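Local coordinates for protein AcrH (Aeromonas hydrophila, PDB 3WXX) that acts as a type III secretion chaperone, binding the translocator AopB in a complex and probably keeping it soluble until secretion, at residues D24-L32 with L52-F62. The protein carries 1 engineered substitution. Residues are numbered along the deposited sequence; the frame is centred on the assembly and turned at random.
Sequences DTLEQLYTL and LCVLDHYEARF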
loop_
_atom_site.group_PDB
_atom_site.type_symbol
_atom_site.label_atom_id
_atom_site.label_comp_id
_atom_site.label_asym_id
_atom_site.label_seq_id
_atom_site.Cartn_x
_atom_site.Cartn_y
_atom_site.Cartn_z
ATOM N N ASP A 24 20.073 -4.846 5.983
ATOM C CA ASP A 24 20.322 -4.427 7.339
ATOM C C ASP A 24 20.104 -2.936 7.537
ATOM O O ASP A 24 19.795 -2.514 8.655
ATOM C CB ASP A 24 21.728 -4.869 7.791
ATOM C CG ASP A 24 21.828 -6.391 8.001
ATOM O OD1 ASP A 24 21.005 -6.954 8.755
ATOM O OD2 ASP A 24 22.732 -7.026 7.418
ATOM N N THR A 25 20.281 -2.113 6.510
ATOM C CA THR A 25 19.937 -0.692 6.683
ATOM C C THR A 25 18.413 -0.521 6.777
ATOM O O THR A 25 17.893 0.303 7.555
ATOM C CB THR A 25 20.462 0.201 5.549
ATOM O OG1 THR A 25 21.863 -0.026 5.346
ATOM C CG2 THR A 25 20.252 1.664 5.903
ATOM N N LEU A 26 17.700 -1.306 5.975
ATOM C CA LEU A 26 16.243 -1.253 5.933
ATOM C C LEU A 26 15.692 -1.716 7.271
ATOM O O LEU A 26 14.782 -1.095 7.836
ATOM C CB LEU A 26 15.733 -2.150 4.822
ATOM C CG LEU A 26 14.616 -1.622 3.939
ATOM C CD1 LEU A 26 14.951 -0.285 3.305
ATOM C CD2 LEU A 26 14.357 -2.635 2.850
ATOM N N GLU A 27 16.290 -2.780 7.802
ATOM C CA GLU A 27 15.918 -3.267 9.125
ATOM C C GLU A 27 16.142 -2.277 10.212
ATOM O O GLU A 27 15.416 -2.284 11.205
ATOM C CB GLU A 27 16.649 -4.535 9.474
ATOM C CG GLU A 27 15.902 -5.757 9.003
ATOM C CD GLU A 27 14.625 -5.956 9.780
ATOM O OE1 GLU A 27 14.538 -5.493 10.946
ATOM O OE2 GLU A 27 13.735 -6.583 9.200
ATOM N N GLN A 28 17.169 -1.462 10.063
ATOM C CA GLN A 28 17.444 -0.421 11.044
ATOM C C GLN A 28 16.303 0.560 11.050
ATOM O O GLN A 28 15.744 0.877 12.100
ATOM C CB GLN A 28 18.744 0.293 10.709
ATOM C CG GLN A 28 19.957 -0.344 11.372
ATOM C CD GLN A 28 21.261 0.066 10.698
ATOM O OE1 GLN A 28 21.501 1.252 10.444
ATOM N NE2 GLN A 28 22.099 -0.916 10.382
ATOM N N LEU A 29 15.920 0.971 9.854
ATOM C CA LEU A 29 14.808 1.886 9.695
ATOM C C LEU A 29 13.472 1.293 10.177
ATOM O O LEU A 29 12.640 2.030 10.709
ATOM C CB LEU A 29 14.725 2.302 8.239
ATOM C CG LEU A 29 13.714 3.350 7.852
ATOM C CD1 LEU A 29 13.892 4.618 8.649
ATOM C CD2 LEU A 29 13.900 3.634 6.374
ATOM N N TYR A 30 13.265 -0.015 10.001
ATOM C CA TYR A 30 12.065 -0.653 10.534
ATOM C C TYR A 30 12.088 -0.520 12.039
ATOM O O TYR A 30 11.091 -0.141 12.647
ATOM C CB TYR A 30 11.949 -2.131 10.137
ATOM C CG TYR A 30 10.769 -2.840 10.783
ATOM C CD1 TYR A 30 9.462 -2.591 10.360
ATOM C CD2 TYR A 30 10.943 -3.721 11.831
ATOM C CE1 TYR A 30 8.381 -3.205 10.964
ATOM C CE2 TYR A 30 9.858 -4.330 12.453
ATOM C CZ TYR A 30 8.585 -4.075 12.008
ATOM O OH TYR A 30 7.506 -4.695 12.610
ATOM N N THR A 31 13.240 -0.811 12.646
ATOM C CA THR A 31 13.397 -0.728 14.108
ATOM C C THR A 31 13.041 0.672 14.623
ATOM O O THR A 31 12.223 0.827 15.550
ATOM C CB THR A 31 14.820 -1.059 14.552
ATOM O OG1 THR A 31 15.219 -2.301 13.999
ATOM C CG2 THR A 31 14.899 -1.189 16.051
ATOM N N LEU A 32 13.582 1.684 13.974
ATOM C CA LEU A 32 13.248 3.048 14.344
ATOM C C LEU A 32 11.741 3.273 14.303
ATOM O O LEU A 32 11.152 3.745 15.284
ATOM C CB LEU A 32 13.947 4.040 13.422
ATOM C CG LEU A 32 13.689 5.531 13.722
ATOM C CD1 LEU A 32 14.047 5.885 15.158
ATOM C CD2 LEU A 32 14.460 6.405 12.733
ATOM N N LEU A 52 9.586 3.364 4.238
ATOM C CA LEU A 52 9.791 1.918 4.073
ATOM C C LEU A 52 8.899 1.320 2.950
ATOM O O LEU A 52 9.380 0.564 2.108
ATOM C CB LEU A 52 9.503 1.205 5.394
ATOM C CG LEU A 52 10.457 1.514 6.536
ATOM C CD1 LEU A 52 9.940 1.017 7.866
ATOM C CD2 LEU A 52 11.780 0.889 6.229
ATOM N N CYS A 53 7.611 1.671 2.960
ATOM C CA CYS A 53 6.693 1.170 1.982
ATOM C C CYS A 53 7.101 1.543 0.589
ATOM O O CYS A 53 6.872 0.814 -0.358
ATOM C CB CYS A 53 5.286 1.668 2.263
ATOM S SG CYS A 53 4.537 0.891 3.687
ATOM N N VAL A 54 7.698 2.704 0.445
ATOM C CA VAL A 54 8.204 3.143 -0.865
ATOM C C VAL A 54 9.514 2.407 -1.221
ATOM O O VAL A 54 9.729 2.079 -2.364
ATOM C CB VAL A 54 8.380 4.674 -0.873
ATOM C CG1 VAL A 54 9.269 5.112 -2.011
ATOM C CG2 VAL A 54 7.029 5.365 -0.957
ATOM N N LEU A 55 10.369 2.168 -0.232
ATOM C CA LEU A 55 11.651 1.474 -0.446
ATOM C C LEU A 55 11.477 0.020 -0.813
ATOM O O LEU A 55 12.193 -0.484 -1.664
ATOM C CB LEU A 55 12.551 1.598 0.793
ATOM C CG LEU A 55 13.119 3.011 0.960
ATOM C CD1 LEU A 55 13.628 3.261 2.358
ATOM C CD2 LEU A 55 14.211 3.261 -0.061
ATOM N N ASP A 56 10.517 -0.649 -0.190
ATOM C CA ASP A 56 10.175 -2.003 -0.588
ATOM C C ASP A 56 8.642 -2.140 -0.557
ATOM O O ASP A 56 8.053 -2.290 0.497
ATOM C CB ASP A 56 10.859 -3.020 0.319
ATOM C CG ASP A 56 10.596 -4.496 -0.084
ATOM O OD1 ASP A 56 9.620 -4.823 -0.790
ATOM O OD2 ASP A 56 11.368 -5.357 0.381
ATOM N N HIS A 57 8.015 -2.134 -1.723
ATOM C CA HIS A 57 6.588 -2.027 -1.782
ATOM C C HIS A 57 5.938 -3.393 -1.851
ATOM O O HIS A 57 4.764 -3.516 -2.240
ATOM C CB HIS A 57 6.153 -1.101 -2.938
ATOM C CG HIS A 57 6.500 -1.604 -4.315
ATOM N ND1 HIS A 57 7.701 -1.338 -4.932
ATOM C CD2 HIS A 57 5.777 -2.308 -5.216
ATOM C CE1 HIS A 57 7.709 -1.854 -6.147
ATOM N NE2 HIS A 57 6.546 -2.434 -6.352
ATOM N N TYR A 58 6.720 -4.403 -1.479
ATOM C CA TYR A 58 6.220 -5.788 -1.324
ATOM C C TYR A 58 6.241 -6.316 0.122
ATOM O O TYR A 58 5.652 -7.340 0.355
ATOM C CB TYR A 58 6.937 -6.763 -2.269
ATOM C CG TYR A 58 6.848 -6.391 -3.750
ATOM C CD1 TYR A 58 5.735 -6.733 -4.539
ATOM C CD2 TYR A 58 7.895 -5.716 -4.367
ATOM C CE1 TYR A 58 5.674 -6.374 -5.904
ATOM C CE2 TYR A 58 7.861 -5.369 -5.702
ATOM C CZ TYR A 58 6.755 -5.687 -6.484
ATOM O OH TYR A 58 6.801 -5.280 -7.805
ATOM N N GLU A 59 6.835 -5.592 1.081
ATOM C CA GLU A 59 6.823 -6.000 2.514
ATOM C C GLU A 59 5.516 -5.704 3.228
ATOM O O GLU A 59 5.269 -4.553 3.607
ATOM C CB GLU A 59 7.863 -5.235 3.333
ATOM C CG GLU A 59 9.233 -5.831 3.390
ATOM C CD GLU A 59 9.260 -7.208 3.963
ATOM O OE1 GLU A 59 9.283 -7.320 5.186
ATOM O OE2 GLU A 59 9.288 -8.171 3.184
ATOM N N ALA A 60 4.703 -6.726 3.466
ATOM C CA ALA A 60 3.477 -6.542 4.219
ATOM C C ALA A 60 3.688 -5.836 5.524
ATOM O O ALA A 60 2.836 -5.055 5.936
ATOM C CB ALA A 60 2.816 -7.872 4.478
ATOM N N ARG A 61 4.778 -6.108 6.229
ATOM C CA ARG A 61 4.892 -5.553 7.595
ATOM C C ARG A 61 5.129 -4.046 7.593
ATOM O O ARG A 61 4.634 -3.350 8.478
ATOM C CB ARG A 61 5.914 -6.299 8.425
ATOM C CG ARG A 61 7.335 -5.887 8.195
ATOM C CD ARG A 61 8.319 -6.898 8.748
ATOM N NE ARG A 61 9.531 -6.844 7.928
ATOM C CZ ARG A 61 10.750 -6.505 8.331
ATOM N NH1 ARG A 61 11.003 -6.221 9.603
ATOM N NH2 ARG A 61 11.729 -6.469 7.442
ATOM N N PHE A 62 5.781 -3.520 6.568
ATOM C CA PHE A 62 5.801 -2.035 6.393
ATOM C C PHE A 62 4.376 -1.496 6.207
ATOM O O PHE A 62 4.041 -0.442 6.724
ATOM C CB PHE A 62 6.681 -1.601 5.211
ATOM C CG PHE A 62 8.115 -2.098 5.289
ATOM C CD1 PHE A 62 8.610 -2.698 6.439
ATOM C CD2 PHE A 62 8.961 -1.954 4.209
ATOM C CE1 PHE A 62 9.924 -3.126 6.506
ATOM C CE2 PHE A 62 10.283 -2.400 4.264
ATOM C CZ PHE A 62 10.768 -2.977 5.417
#
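R61 and E27 form a salt bridge between the two segments. NH1 and NH2 of R61 both bind one oxygen, E27 OE2, at 2.8 and 2.7 Å. The carboxylate and guanidinium planes lie only 15° apart. Both bonds are bent, and both nitrogens reach OE2 from the same face of the carboxylate. R61 NE makes a straighter bond to E59 OE1 (2.8 Å), in the guanidinium plane. E59 thus helps hold the guanidinium that grips E27.

The same guanidinium makes a cation-pi contact with Y30. The R61 chain runs extended from CG to NE (chi2 -164°), which carries the group across to Y30 and E27. R61 CZ stands 4.5 Å from the centroid of the Y30 ring, over the face. The planes are tilted 51° apart, and NH1 comes closest to the ring.

The rest is apolar. L52 CD2 meets L29 CD2, and its CD1 lies at the edge of the Y30 ring. L26 CD1 touches L55 CD1. F62 CE1 reaches Y30 CD1, while L26 CD2 lies at the edge of the F62 ring.

Y30 OH hydrogen-bonds to P7 O, and E27 OE1 to M10 N, of the AopB chain. The arrangement joins helix 23-38 to helices 42-55 and 60-72, as in the tetratricopeptide-repeat-like fold of this chaperone family, and E27 and Y30 form part of the AopB-binding surface.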